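PDB 1FIU: type II restriction enzyme NgoMIV, which recognises the double-stranded DNA sequence 5'-GCCGGC-3' and cuts it after the first G, working as a magnesium-dependent homotetramer. Local coordinates for residues Thr38-Ile43 / Ile252-Tyr258; Val143-Leu147 / Asn176-Leu180; Gly234-Cys240 / Lys272-Asp276. One frame throughout, in Å; residues are numbered along the deposited sequence.

Contact 1 (Thr38-Ile43 / Ile252-Tyr258); sequences TRSFNI and ILQSLNY
A helix-helix packing contact away from the metal site brings Y258 against R39, N42 and I43. The first turn and a half of helix 38-50 meets the end of helix 246-256; the axes of the segments 38-43 and 252-256 pass 11.1 Å apart, their N-to-C directions 115° apart. The chain leaves the second helix through a Schellman motif. N257 adopts positive phi there, a conformation asparagine tolerates well, and Y258 follows at the N-cap of the next helix, 259-270, with its ring directed at helix 38-50.

That ring is clasped from three directions. Over one face lies the aliphatic stem of R39, its CG 4.1 Å from the ring centroid of Y258 in a CH-pi contact, while L256 CB backs the opposite face from within its own segment. The extended R39 chain lifts the guanidinium above the same face, with CZ too far from the ring for more than a weak cation-pi attraction, so the arginine serves here chiefly through its methylenes. At the ring's edge, near its plane, I43 CG1 approaches Y258 CE1 to 3.8 Å. Isoleucine suits this position because its ethyl branch, with CD1 trans to CA (chi2 170°), continues past the ring to L253 CD2 at 3.8 Å. L253 also packs on A261, L262 and F265 of helix 259-270, joining the three helices in one apolar patch. I252 CG2 lies 4.0 Å from I43 CA.

The hydroxyl of Y258 accepts a bond from N42: ND2 lies 3.3 Å from Y258 OH, which sits 20° out of the amide plane.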
# COMPACT_ATOMS: atom_id res chain seq x y z
N THR I 38 0.40 -14.60 34.21
CA THR I 38 0.98 -15.88 34.65
C THR I 38 1.87 -16.51 33.59
O THR I 38 2.99 -16.93 33.88
CB THR I 38 -0.14 -16.91 35.01
OG1 THR I 38 -0.95 -16.39 36.08
CG2 THR I 38 0.45 -18.25 35.44
N ARG I 39 1.38 -16.60 32.36
CA ARG I 39 2.19 -17.23 31.33
C ARG I 39 3.43 -16.40 30.99
O ARG I 39 4.51 -16.97 30.80
CB ARG I 39 1.33 -17.53 30.09
CG ARG I 39 0.23 -18.60 30.37
CD ARG I 39 -0.49 -19.00 29.09
NE ARG I 39 -1.47 -20.06 29.31
CZ ARG I 39 -2.64 -19.89 29.92
NH1 ARG I 39 -3.00 -18.69 30.37
NH2 ARG I 39 -3.47 -20.92 30.07
N SER I 40 3.30 -15.07 30.91
CA SER I 40 4.48 -14.24 30.63
C SER I 40 5.53 -14.43 31.73
O SER I 40 6.71 -14.65 31.45
CB SER I 40 4.09 -12.76 30.55
OG SER I 40 5.22 -11.93 30.23
N PHE I 41 5.07 -14.34 32.98
CA PHE I 41 5.92 -14.53 34.15
C PHE I 41 6.67 -15.86 34.09
O PHE I 41 7.90 -15.89 34.24
CB PHE I 41 5.05 -14.50 35.42
CG PHE I 41 5.82 -14.72 36.69
CD1 PHE I 41 6.21 -13.64 37.48
CD2 PHE I 41 6.14 -16.02 37.11
CE1 PHE I 41 6.93 -13.85 38.66
CE2 PHE I 41 6.86 -16.23 38.29
CZ PHE I 41 7.25 -15.14 39.07
N ASN I 42 5.95 -16.95 33.87
CA ASN I 42 6.57 -18.27 33.82
C ASN I 42 7.45 -18.53 32.61
O ASN I 42 8.49 -19.19 32.72
CB ASN I 42 5.52 -19.38 33.91
CG ASN I 42 4.84 -19.40 35.26
OD1 ASN I 42 5.50 -19.22 36.28
ND2 ASN I 42 3.54 -19.62 35.28
N ILE I 43 7.05 -18.02 31.45
CA ILE I 43 7.86 -18.21 30.25
C ILE I 43 9.18 -17.46 30.42
O ILE I 43 10.25 -18.02 30.19
CB ILE I 43 7.12 -17.71 28.96
CG1 ILE I 43 5.92 -18.61 28.65
CG2 ILE I 43 8.08 -17.73 27.77
CD1 ILE I 43 5.03 -18.04 27.57
N ILE I 252 10.78 -23.96 26.83
CA ILE I 252 9.89 -23.68 27.95
C ILE I 252 8.44 -23.94 27.59
O ILE I 252 7.70 -24.53 28.39
CB ILE I 252 10.06 -22.24 28.49
CG1 ILE I 252 11.49 -22.09 29.01
CG2 ILE I 252 9.09 -21.97 29.66
CD1 ILE I 252 11.88 -23.16 30.06
N LEU I 253 8.02 -23.52 26.40
CA LEU I 253 6.65 -23.77 25.98
C LEU I 253 6.38 -25.28 25.98
O LEU I 253 5.32 -25.72 26.43
CB LEU I 253 6.39 -23.21 24.58
CG LEU I 253 6.49 -21.68 24.48
CD1 LEU I 253 6.41 -21.27 23.01
CD2 LEU I 253 5.39 -21.00 25.26
N GLN I 254 7.33 -26.06 25.48
CA GLN I 254 7.16 -27.51 25.44
C GLN I 254 7.10 -28.09 26.84
O GLN I 254 6.24 -28.92 27.14
CB GLN I 254 8.30 -28.16 24.65
CG GLN I 254 8.23 -27.88 23.15
CD GLN I 254 7.24 -28.80 22.42
OE1 GLN I 254 6.42 -29.48 23.05
NE2 GLN I 254 7.31 -28.81 21.09
N SER I 255 8.02 -27.66 27.70
CA SER I 255 8.08 -28.15 29.08
C SER I 255 6.79 -27.92 29.85
O SER I 255 6.30 -28.83 30.52
CB SER I 255 9.24 -27.50 29.82
OG SER I 255 10.46 -28.00 29.34
N LEU I 256 6.27 -26.69 29.79
CA LEU I 256 5.04 -26.32 30.50
C LEU I 256 3.74 -26.74 29.80
O LEU I 256 2.65 -26.55 30.34
CB LEU I 256 5.00 -24.81 30.74
CG LEU I 256 6.22 -24.26 31.48
CD1 LEU I 256 6.05 -22.77 31.74
CD2 LEU I 256 6.40 -25.00 32.81
N ASN I 257 3.85 -27.31 28.61
CA ASN I 257 2.68 -27.73 27.85
C ASN I 257 1.65 -26.60 27.67
O ASN I 257 0.46 -26.80 27.90
CB ASN I 257 2.01 -28.97 28.49
CG ASN I 257 2.87 -30.23 28.40
OD1 ASN I 257 3.42 -30.54 27.34
ND2 ASN I 257 2.99 -30.96 29.51
N TYR I 258 2.12 -25.42 27.27
CA TYR I 258 1.22 -24.29 27.01
C TYR I 258 0.84 -24.50 25.54
O TYR I 258 1.44 -23.92 24.63
CB TYR I 258 1.94 -22.94 27.16
CG TYR I 258 2.21 -22.49 28.58
CD1 TYR I 258 2.93 -21.33 28.82
CD2 TYR I 258 1.72 -23.20 29.68
CE1 TYR I 258 3.16 -20.86 30.10
CE2 TYR I 258 1.94 -22.74 30.99
CZ TYR I 258 2.66 -21.56 31.18
OH TYR I 258 2.86 -21.05 32.44

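Contact 2 (Val143-Leu147 / Asn176-Leu180)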
# COMPACT_ATOMS: atom_id res chain seq x y z
N VAL I 143 22.35 -1.15 8.79
CA VAL I 143 23.55 -1.76 8.20
C VAL I 143 23.66 -1.05 6.86
O VAL I 143 22.67 -0.90 6.16
CB VAL I 143 23.40 -3.27 7.94
CG1 VAL I 143 24.73 -3.84 7.37
CG2 VAL I 143 23.06 -3.99 9.24
N THR I 144 24.86 -0.56 6.53
CA THR I 144 25.07 0.15 5.27
C THR I 144 26.26 -0.43 4.51
O THR I 144 27.12 -1.09 5.11
CB THR I 144 25.31 1.65 5.52
OG1 THR I 144 26.49 1.82 6.33
CG2 THR I 144 24.13 2.26 6.28
N ARG I 145 26.28 -0.20 3.20
CA ARG I 145 27.37 -0.68 2.33
C ARG I 145 28.02 0.52 1.67
O ARG I 145 27.35 1.31 1.01
CB ARG I 145 26.83 -1.60 1.22
CG ARG I 145 27.95 -2.36 0.50
CD ARG I 145 27.45 -3.21 -0.63
NE ARG I 145 28.56 -3.90 -1.30
CZ ARG I 145 28.41 -4.85 -2.22
NH1 ARG I 145 27.18 -5.23 -2.59
NH2 ARG I 145 29.48 -5.43 -2.77
N ASN I 146 29.33 0.66 1.84
CA ASN I 146 30.07 1.73 1.20
C ASN I 146 30.26 1.39 -0.27
O ASN I 146 30.24 0.23 -0.66
CB ASN I 146 31.43 1.90 1.89
CG ASN I 146 31.32 2.61 3.22
OD1 ASN I 146 32.19 2.47 4.09
ND2 ASN I 146 30.25 3.39 3.39
N LEU I 147 30.44 2.42 -1.08
CA LEU I 147 30.59 2.22 -2.52
C LEU I 147 31.94 1.65 -2.88
O LEU I 147 32.86 1.63 -2.06
CB LEU I 147 30.31 3.54 -3.22
CG LEU I 147 28.98 4.16 -2.79
CD1 LEU I 147 28.72 5.40 -3.61
CD2 LEU I 147 27.81 3.16 -2.98
N ASN I 176 27.56 10.21 -5.45
CA ASN I 176 26.83 9.15 -4.79
C ASN I 176 27.16 8.83 -3.33
O ASN I 176 28.29 9.00 -2.87
CB ASN I 176 26.95 7.89 -5.64
CG ASN I 176 26.01 6.82 -5.19
OD1 ASN I 176 25.07 7.08 -4.44
ND2 ASN I 176 26.25 5.59 -5.65
N MET I 177 26.15 8.33 -2.62
CA MET I 177 26.22 8.01 -1.19
C MET I 177 26.19 6.51 -0.90
O MET I 177 25.92 5.71 -1.79
CB MET I 177 25.03 8.66 -0.50
CG MET I 177 24.97 10.17 -0.68
SD MET I 177 23.26 10.76 -0.81
CE MET I 177 22.88 10.20 -2.49
N PRO I 178 26.47 6.12 0.36
CA PRO I 178 26.45 4.69 0.70
C PRO I 178 25.04 4.15 0.54
O PRO I 178 24.08 4.91 0.50
CB PRO I 178 26.89 4.65 2.16
CG PRO I 178 27.64 5.93 2.34
CD PRO I 178 26.87 6.92 1.53
N LEU I 179 24.92 2.83 0.48
CA LEU I 179 23.63 2.16 0.33
C LEU I 179 23.12 1.64 1.67
O LEU I 179 23.88 1.14 2.49
CB LEU I 179 23.78 0.97 -0.63
CG LEU I 179 24.02 1.37 -2.11
CD1 LEU I 179 24.82 0.28 -2.83
CD2 LEU I 179 22.65 1.58 -2.78
N LEU I 180 21.81 1.77 1.89
CA LEU I 180 21.20 1.26 3.12
C LEU I 180 20.92 -0.23 2.87
O LEU I 180 20.15 -0.58 1.97
CB LEU I 180 19.90 2.02 3.45
CG LEU I 180 19.18 1.53 4.72
CD1 LEU I 180 20.14 1.61 5.91
CD2 LEU I 180 17.92 2.37 4.96
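V143 opens the contact with its carbonyl O, which L180 CD1 approaches to 3.6 Å, in the antiparallel pairing of strands 141-145 and 179-187. These belong to the central sheet of a PD-(D/E)XK-clan nuclease, and D140, just before strand 141-145, binds magnesium. T144 faces L180 as a non-hydrogen-bonded pair; its methyl CG2 lies 4.1 Å from L180 CD1, and T144 CA forms a CA-H...O contact with L179 O.

R145 and L179 are the hydrogen-bonded pair. R145 N reaches L179 O at 2.8 Å in the carbonyl plane, and L179 N returns a bond to R145 O at 2.9 Å. The arginine is fully extended (chi1 -167°, later torsions also near 180°), a reach that takes NH1 to the main-chain oxygens of A285 and V286 of the second subunit; L179 packs on that same V286.

N146 lies alongside P178, its ND2 3.8 Å from P178 CG, where the CB-CG side of the proline ring gives an apolar flank; N146 OD1 has a weak bond to N93. L147 then turns its branched end over the backbone of the other segment: CD2 sits 3.4 Å from M177 O and 4.2 Å from L179 CD1.

The chemistry thus divides by component: two main-chain bonds fix the register, aliphatic groups pack around them, and the long arginine carries its charge out to the subunit interface.

Contact 3 (Gly234-Cys240 / Lys272-Asp276)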
# COMPACT_ATOMS: atom_id res chain seq x y z
N GLY I 234 1.36 -11.80 9.34
CA GLY I 234 1.04 -10.95 8.22
C GLY I 234 2.30 -10.66 7.41
O GLY I 234 3.42 -10.92 7.89
N THR I 235 2.12 -10.13 6.20
CA THR I 235 3.25 -9.82 5.33
C THR I 235 3.05 -8.47 4.66
O THR I 235 1.95 -7.93 4.64
CB THR I 235 3.40 -10.87 4.19
OG1 THR I 235 2.19 -10.95 3.44
CG2 THR I 235 3.72 -12.24 4.77
N GLY I 236 4.15 -7.93 4.13
CA GLY I 236 4.09 -6.66 3.41
C GLY I 236 4.91 -5.51 3.98
O GLY I 236 5.35 -4.61 3.24
N GLU I 237 5.10 -5.52 5.29
CA GLU I 237 5.87 -4.45 5.95
C GLU I 237 7.19 -4.94 6.53
O GLU I 237 8.24 -4.33 6.31
CB GLU I 237 5.06 -3.87 7.12
CG GLU I 237 3.68 -3.32 6.79
CD GLU I 237 2.53 -4.30 7.00
OE1 GLU I 237 2.64 -5.28 7.79
OE2 GLU I 237 1.49 -4.07 6.38
N ILE I 238 7.11 -6.06 7.26
CA ILE I 238 8.22 -6.68 7.95
C ILE I 238 8.67 -7.96 7.27
O ILE I 238 7.86 -8.89 7.04
CB ILE I 238 7.78 -6.99 9.42
CG1 ILE I 238 7.27 -5.71 10.09
CG2 ILE I 238 8.91 -7.63 10.21
CD1 ILE I 238 8.21 -4.57 10.08
N ASP I 239 9.96 -8.05 6.95
CA ASP I 239 10.48 -9.25 6.29
C ASP I 239 10.36 -10.49 7.17
O ASP I 239 9.93 -11.56 6.71
CB ASP I 239 11.96 -9.11 5.92
CG ASP I 239 12.23 -7.99 4.90
OD1 ASP I 239 11.29 -7.37 4.40
OD2 ASP I 239 13.42 -7.76 4.63
N CYS I 240 10.80 -10.36 8.42
CA CYS I 240 10.80 -11.45 9.38
C CYS I 240 11.12 -10.89 10.77
O CYS I 240 11.72 -9.82 10.88
CB CYS I 240 11.87 -12.48 8.99
SG CYS I 240 11.71 -14.09 9.89
N LYS I 272 7.48 -19.05 8.57
CA LYS I 272 8.57 -18.15 8.19
C LYS I 272 8.37 -16.71 8.63
O LYS I 272 8.72 -15.78 7.88
CB LYS I 272 8.77 -18.19 6.67
CG LYS I 272 8.94 -19.60 6.10
CD LYS I 272 10.05 -20.36 6.78
CE LYS I 272 10.13 -21.81 6.29
NZ LYS I 272 11.16 -22.61 7.03
N ARG I 273 7.81 -16.51 9.82
CA ARG I 273 7.61 -15.14 10.33
C ARG I 273 8.46 -14.90 11.56
O ARG I 273 8.63 -13.75 11.98
CB ARG I 273 6.15 -14.84 10.72
CG ARG I 273 5.10 -15.21 9.68
CD ARG I 273 5.43 -14.64 8.30
NE ARG I 273 5.42 -13.18 8.25
CZ ARG I 273 6.44 -12.44 7.81
NH1 ARG I 273 7.56 -13.02 7.39
NH2 ARG I 273 6.32 -11.11 7.73
N LEU I 274 8.98 -15.97 12.14
CA LEU I 274 9.79 -15.89 13.35
C LEU I 274 10.99 -16.84 13.33
O LEU I 274 10.85 -18.03 13.00
CB LEU I 274 8.90 -16.20 14.59
CG LEU I 274 9.59 -16.06 15.94
CD1 LEU I 274 10.04 -14.60 16.16
CD2 LEU I 274 8.61 -16.51 17.05
N LYS I 275 12.17 -16.32 13.66
CA LYS I 275 13.40 -17.10 13.69
C LYS I 275 14.19 -16.74 14.95
O LYS I 275 13.72 -15.97 15.79
CB LYS I 275 14.25 -16.82 12.44
CG LYS I 275 13.56 -17.20 11.12
CD LYS I 275 14.45 -16.86 9.92
CE LYS I 275 13.76 -17.14 8.58
NZ LYS I 275 14.78 -17.10 7.45
N ASP I 276 15.40 -17.29 15.07
CA ASP I 276 16.24 -17.02 16.23
C ASP I 276 17.21 -15.88 15.89
O ASP I 276 17.51 -15.66 14.72
CB ASP I 276 17.10 -18.24 16.58
CG ASP I 276 17.96 -18.01 17.80
OD1 ASP I 276 17.39 -17.79 18.89
OD2 ASP I 276 19.19 -18.06 17.69
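R273 inserts its guanidinium among the carbonyls of G234, I238 and D239, joining two helix-to-strand connections at the edge of the central sheet of this PD-(D/E)XK-clan fold. The 234-240 loop leads from helix 225-232 into strand 240-243; K272, the positive-phi residue of a Schellman motif, ends the preceding helix ahead of the outermost strand, 274-276.

Hydrogen bonds dominate. NE and NH2 of R273 grip G234 O side-on, NE at 3.0 Å and NH2 at 2.9 Å. NH2 also binds I238 O at 2.8 Å, almost in the guanidinium plane. NH1 gives a nearly straight bond to D239 O (2.9 Å, 169°), although it stands above that carbonyl's plane, and another to K272 O within its own segment. These bonds fix the group's rotation, and arginine suits the place because its planar group directs five N-H bonds at four carbonyls. The chain reaches them by bending at chi2 and chi3 (-50° and -65°). Glycine suits position 234 because at its positive phi a CB would press on the preceding carbonyl O.

Polar ties also run beyond the two segments. T235 OG1 bonds to R207 O of the second subunit, the D239 side chain leaves the loop backbone to form a salt bridge with R209 of that subunit, and K275 NZ pairs with D283.

Apolar and sulfur contacts complete the join. T235 CG2 lies over one guanidinium face. K275 runs its methylenes past C240, whose SG rests 3.8 Å from K275 CG and 3.7 Å from R273 O.

Overall arrangement
Along the chain, contact 2 closes before contact 3 opens and is nested inside the long loop closed by contact 1, whereas contacts 1 and 3 interleave: helix 246-256 follows the strand that 234-240 leads into, and helix 259-270 connects Y258 with K272. Contacts 2 and 3, with centres about 24 Å apart, reach the same mixed sheet and both touch the second subunit; contact 3 also meets the third, so residues beside the sheet take part in the tetramer's interfaces. Contact 1 lies among peripheral helices, about 23 Å from contact 3 and about 43 Å from contact 2 between centres, across the chain's centre from contact 2; the nearest atom of contact 1 is about 5 Å from the bound DNA.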